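Local coordinates for protein chorismate synthase (Aquifex aeolicus, PDB 1Q1L) that catalyses, with reduced FMN as cofactor, the elimination of phosphate from 5-enolpyruvylshikimate-3-phosphate to give chorismate, the last step in making this precursor of the aromatic amino acids, at residues 5-17 and 369-382. Numbering follows the deposited sequence.
Sequences SLRYLRFLTAGES and IVLADALLEKLGGD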
loop_
_atom_site.group_PDB
_atom_site.type_symbol
_atom_site.label_atom_id
_atom_site.label_comp_id
_atom_site.label_asym_id
_atom_site.label_seq_id
_atom_site.Cartn_x
_atom_site.Cartn_y
_atom_site.Cartn_z
ATOM N N SER A 5 7.144 -4.614 0.306
ATOM C CA SER A 5 6.255 -3.719 -0.488
ATOM C C SER A 5 7.044 -2.599 -1.163
ATOM O O SER A 5 7.784 -1.864 -0.511
ATOM C CB SER A 5 5.174 -3.120 0.414
ATOM O OG SER A 5 4.261 -2.332 -0.331
ATOM N N LEU A 6 6.873 -2.476 -2.475
ATOM C CA LEU A 6 7.553 -1.455 -3.263
ATOM C C LEU A 6 6.892 -0.090 -3.084
ATOM O O LEU A 6 5.718 -0.007 -2.729
ATOM C CB LEU A 6 7.543 -1.858 -4.741
ATOM C CG LEU A 6 8.580 -2.892 -5.189
ATOM C CD1 LEU A 6 8.839 -3.913 -4.097
ATOM C CD2 LEU A 6 8.087 -3.567 -6.456
ATOM N N ARG A 7 7.650 0.974 -3.336
ATOM C CA ARG A 7 7.134 2.332 -3.188
ATOM C C ARG A 7 6.580 2.904 -4.494
ATOM O O ARG A 7 5.602 3.654 -4.482
ATOM C CB ARG A 7 8.238 3.272 -2.680
ATOM C CG ARG A 7 9.012 2.808 -1.447
ATOM C CD ARG A 7 8.215 2.925 -0.158
ATOM N NE ARG A 7 7.327 1.786 0.055
ATOM C CZ ARG A 7 6.563 1.624 1.131
ATOM N NH1 ARG A 7 6.578 2.534 2.099
ATOM N NH2 ARG A 7 5.789 0.553 1.241
ATOM N N TYR A 8 7.205 2.551 -5.614
ATOM C CA TYR A 8 6.798 3.067 -6.916
ATOM C C TYR A 8 6.273 2.010 -7.890
ATOM O O TYR A 8 5.176 2.155 -8.436
ATOM C CB TYR A 8 7.976 3.797 -7.558
ATOM C CG TYR A 8 7.613 4.602 -8.781
ATOM C CD1 TYR A 8 7.235 5.942 -8.670
ATOM C CD2 TYR A 8 7.653 4.030 -10.053
ATOM C CE1 TYR A 8 6.910 6.693 -9.798
ATOM C CE2 TYR A 8 7.329 4.768 -11.186
ATOM C CZ TYR A 8 6.961 6.099 -11.054
ATOM O OH TYR A 8 6.659 6.832 -12.179
ATOM N N LEU A 9 7.065 0.968 -8.129
ATOM C CA LEU A 9 6.662 -0.096 -9.040
ATOM C C LEU A 9 5.644 -0.995 -8.366
ATOM O O LEU A 9 5.514 -0.992 -7.140
ATOM C CB LEU A 9 7.864 -0.948 -9.452
ATOM C CG LEU A 9 8.957 -0.304 -10.302
ATOM C CD1 LEU A 9 10.088 -1.301 -10.459
ATOM C CD2 LEU A 9 8.394 0.121 -11.655
ATOM N N ARG A 10 4.921 -1.762 -9.175
ATOM C CA ARG A 10 3.917 -2.685 -8.663
ATOM C C ARG A 10 3.952 -3.892 -9.583
ATOM O O ARG A 10 4.107 -3.752 -10.798
ATOM C CB ARG A 10 2.507 -2.085 -8.738
ATOM C CG ARG A 10 2.402 -0.604 -8.441
ATOM C CD ARG A 10 1.084 -0.040 -8.981
ATOM N NE ARG A 10 -0.063 -0.424 -8.168
ATOM C CZ ARG A 10 -1.322 -0.065 -8.422
ATOM N NH1 ARG A 10 -1.613 0.684 -9.477
ATOM N NH2 ARG A 10 -2.290 -0.430 -7.595
ATOM N N PHE A 11 3.827 -5.078 -9.012
ATOM C CA PHE A 11 3.795 -6.261 -9.835
ATOM C C PHE A 11 3.177 -7.411 -9.080
ATOM O O PHE A 11 3.160 -7.428 -7.853
ATOM C CB PHE A 11 5.208 -6.603 -10.364
ATOM C CG PHE A 11 6.095 -7.338 -9.385
ATOM C CD1 PHE A 11 6.022 -8.720 -9.261
ATOM C CD2 PHE A 11 7.038 -6.650 -8.627
ATOM C CE1 PHE A 11 6.877 -9.412 -8.397
ATOM C CE2 PHE A 11 7.899 -7.329 -7.759
ATOM C CZ PHE A 11 7.819 -8.713 -7.645
ATOM N N LEU A 12 2.610 -8.346 -9.829
ATOM C CA LEU A 12 2.014 -9.535 -9.254
ATOM C C LEU A 12 2.423 -10.678 -10.151
ATOM O O LEU A 12 2.597 -10.484 -11.354
ATOM C CB LEU A 12 0.489 -9.438 -9.231
ATOM C CG LEU A 12 -0.128 -8.489 -8.208
ATOM C CD1 LEU A 12 -1.639 -8.434 -8.423
ATOM C CD2 LEU A 12 0.215 -8.966 -6.790
ATOM N N THR A 13 2.613 -11.855 -9.563
ATOM C CA THR A 13 2.963 -13.042 -10.335
ATOM C C THR A 13 1.951 -14.107 -9.944
ATOM O O THR A 13 1.321 -14.011 -8.888
ATOM C CB THR A 13 4.377 -13.574 -10.005
ATOM O OG1 THR A 13 4.396 -14.087 -8.668
ATOM C CG2 THR A 13 5.411 -12.472 -10.141
ATOM N N ALA A 14 1.802 -15.120 -10.793
ATOM C CA ALA A 14 0.860 -16.202 -10.536
ATOM C C ALA A 14 1.234 -17.422 -11.361
ATOM O O ALA A 14 2.014 -17.322 -12.308
ATOM C CB ALA A 14 -0.558 -15.759 -10.890
ATOM N N GLY A 15 0.666 -18.568 -10.998
ATOM C CA GLY A 15 0.935 -19.795 -11.721
ATOM C C GLY A 15 1.453 -20.892 -10.817
ATOM O O GLY A 15 2.183 -20.613 -9.862
ATOM N N GLU A 16 1.063 -22.135 -11.100
ATOM C CA GLU A 16 1.528 -23.274 -10.315
ATOM C C GLU A 16 2.648 -23.940 -11.114
ATOM O O GLU A 16 2.726 -23.775 -12.332
ATOM C CB GLU A 16 0.412 -24.298 -10.074
ATOM C CG GLU A 16 -1.020 -23.817 -10.280
ATOM C CD GLU A 16 -1.385 -22.578 -9.481
ATOM O OE1 GLU A 16 -0.995 -22.474 -8.299
ATOM O OE2 GLU A 16 -2.086 -21.711 -10.041
ATOM N N SER A 17 3.509 -24.691 -10.433
ATOM C CA SER A 17 4.622 -25.357 -11.099
ATOM C C SER A 17 4.165 -26.296 -12.213
ATOM O O SER A 17 4.813 -26.396 -13.255
ATOM C CB SER A 17 5.471 -26.114 -10.076
ATOM O OG SER A 17 4.658 -26.786 -9.130
ATOM N N ILE A 369 14.848 -5.223 -8.933
ATOM C CA ILE A 369 13.494 -4.739 -8.680
ATOM C C ILE A 369 13.508 -3.671 -7.589
ATOM O O ILE A 369 12.890 -2.613 -7.728
ATOM C CB ILE A 369 12.570 -5.902 -8.268
ATOM C CG1 ILE A 369 12.387 -6.850 -9.464
ATOM C CG2 ILE A 369 11.196 -5.365 -7.822
ATOM C CD1 ILE A 369 11.570 -8.082 -9.151
ATOM N N VAL A 370 14.229 -3.947 -6.509
ATOM C CA VAL A 370 14.325 -3.009 -5.399
ATOM C C VAL A 370 14.979 -1.712 -5.842
ATOM O O VAL A 370 14.498 -0.618 -5.528
ATOM C CB VAL A 370 15.141 -3.617 -4.224
ATOM C CG1 VAL A 370 15.321 -2.588 -3.107
ATOM C CG2 VAL A 370 14.415 -4.830 -3.674
ATOM N N LEU A 371 16.070 -1.827 -6.593
ATOM C CA LEU A 371 16.783 -0.644 -7.040
ATOM C C LEU A 371 16.015 0.163 -8.068
ATOM O O LEU A 371 16.040 1.395 -8.020
ATOM C CB LEU A 371 18.162 -1.023 -7.579
ATOM C CG LEU A 371 19.093 -1.634 -6.518
ATOM C CD1 LEU A 371 20.487 -1.822 -7.101
ATOM C CD2 LEU A 371 19.170 -0.712 -5.302
ATOM N N ALA A 372 15.342 -0.516 -8.996
ATOM C CA ALA A 372 14.562 0.181 -10.014
ATOM C C ALA A 372 13.447 0.934 -9.301
ATOM O O ALA A 372 13.150 2.087 -9.620
ATOM C CB ALA A 372 13.969 -0.819 -11.022
ATOM N N ASP A 373 12.831 0.268 -8.331
ATOM C CA ASP A 373 11.760 0.866 -7.546
ATOM C C ASP A 373 12.268 2.115 -6.810
ATOM O O ASP A 373 11.654 3.187 -6.872
ATOM C CB ASP A 373 11.237 -0.151 -6.531
ATOM C CG ASP A 373 10.082 0.388 -5.710
ATOM O OD1 ASP A 373 9.057 0.756 -6.318
ATOM O OD2 ASP A 373 10.199 0.445 -4.465
ATOM N N ALA A 374 13.395 1.967 -6.121
ATOM C CA ALA A 374 13.988 3.066 -5.361
ATOM C C ALA A 374 14.459 4.210 -6.255
ATOM O O ALA A 374 14.453 5.363 -5.842
ATOM C CB ALA A 374 15.159 2.551 -4.530
ATOM N N LEU A 375 14.886 3.892 -7.474
ATOM C CA LEU A 375 15.345 4.929 -8.376
ATOM C C LEU A 375 14.137 5.723 -8.874
ATOM O O LEU A 375 14.167 6.950 -8.913
ATOM C CB LEU A 375 16.114 4.321 -9.548
ATOM C CG LEU A 375 16.801 5.339 -10.467
ATOM C CD1 LEU A 375 17.716 6.240 -9.654
ATOM C CD2 LEU A 375 17.586 4.608 -11.547
ATOM N N LEU A 376 13.067 5.022 -9.233
ATOM C CA LEU A 376 11.860 5.691 -9.709
ATOM C C LEU A 376 11.224 6.522 -8.601
ATOM O O LEU A 376 10.638 7.568 -8.867
ATOM C CB LEU A 376 10.866 4.659 -10.244
ATOM C CG LEU A 376 11.242 4.089 -11.614
ATOM C CD1 LEU A 376 10.397 2.854 -11.920
ATOM C CD2 LEU A 376 11.045 5.171 -12.680
ATOM N N GLU A 377 11.354 6.057 -7.359
ATOM C CA GLU A 377 10.820 6.755 -6.189
ATOM C C GLU A 377 11.504 8.112 -6.037
ATOM O O GLU A 377 10.875 9.111 -5.688
ATOM C CB GLU A 377 11.074 5.918 -4.927
ATOM C CG GLU A 377 10.634 6.558 -3.625
ATOM C CD GLU A 377 11.085 5.772 -2.396
ATOM O OE1 GLU A 377 10.599 6.071 -1.284
ATOM O OE2 GLU A 377 11.932 4.858 -2.534
ATOM N N LYS A 378 12.807 8.133 -6.297
ATOM C CA LYS A 378 13.600 9.350 -6.193
ATOM C C LYS A 378 13.391 10.288 -7.383
ATOM O O LYS A 378 13.236 11.498 -7.217
ATOM C CB LYS A 378 15.085 8.984 -6.094
ATOM C CG LYS A 378 16.042 10.164 -6.146
ATOM C CD LYS A 378 15.878 11.080 -4.946
ATOM C CE LYS A 378 16.929 12.176 -4.962
ATOM N NZ LYS A 378 16.810 13.110 -3.807
ATOM N N LEU A 379 13.384 9.713 -8.581
ATOM C CA LEU A 379 13.242 10.478 -9.813
ATOM C C LEU A 379 11.821 10.781 -10.292
ATOM O O LEU A 379 11.571 11.863 -10.803
ATOM C CB LEU A 379 14.005 9.760 -10.930
ATOM C CG LEU A 379 15.489 10.090 -11.175
ATOM C CD1 LEU A 379 16.190 10.519 -9.905
ATOM C CD2 LEU A 379 16.156 8.873 -11.794
ATOM N N GLY A 380 10.897 9.840 -10.122
ATOM C CA GLY A 380 9.546 10.044 -10.612
ATOM C C GLY A 380 9.629 9.891 -12.125
ATOM O O GLY A 380 10.598 9.313 -12.619
ATOM N N GLY A 381 8.635 10.386 -12.864
ATOM C CA GLY A 381 8.684 10.295 -14.316
ATOM C C GLY A 381 7.802 9.247 -14.971
ATOM O O GLY A 381 7.529 8.201 -14.389
ATOM N N ASP A 382 7.365 9.528 -16.195
ATOM C CA ASP A 382 6.504 8.611 -16.932
ATOM C C ASP A 382 7.122 8.149 -18.256
ATOM O O ASP A 382 6.637 7.203 -18.879
ATOM C CB ASP A 382 5.133 9.260 -17.166
ATOM C CG ASP A 382 4.355 9.475 -15.867
ATOM O OD1 ASP A 382 4.134 8.487 -15.131
ATOM O OD2 ASP A 382 3.959 10.624 -15.582
#
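The buried carboxylate of D373 gathers three successive backbone N-H groups of the turn 7-9, an example of one acidic side chain fixing the course of a chain terminus. D373 OD2 uses its syn lone pair to take R7 N at 2.8 Å in a nearly straight bond (169°). D373 OD1 accepts twice: Y8 N lies 2.7 Å from it, on the syn side and 20° out of the carboxylate plane, while L9 N meets it nearly along the C-O axis. With CG anti to its own backbone N (chi1 -178°), D373 reaches out from the helix flank to this turn. Y8 lays one ring face over L376 CB, 3.7 Å from the ring centroid, a CH-pi contact, and its hydroxyl donates to G381 O at 2.7 Å. A phenylalanine in place of Y8 would probably leave the G381 carbonyl without this hydroxyl donor. In the beta-alpha-beta sandwich of chorismate synthase, the turn leads into strand 10-14, outermost within this chain in a four-stranded antiparallel sheet, and residues 6-9, with F11, pack against the C-terminal half of helix 356-379. L9 CD2 presses tightly on L376 CD1 (3.4 Å), and I369 CG2 touches both L6 CD2 and F11 CE2. Further out, R7 CG runs beside the carboxylate of E377, whose oxygens form salt bridges with R250 and R255; the F11 ring meets that of W248 of the fourth subunit, their planes nearly parallel.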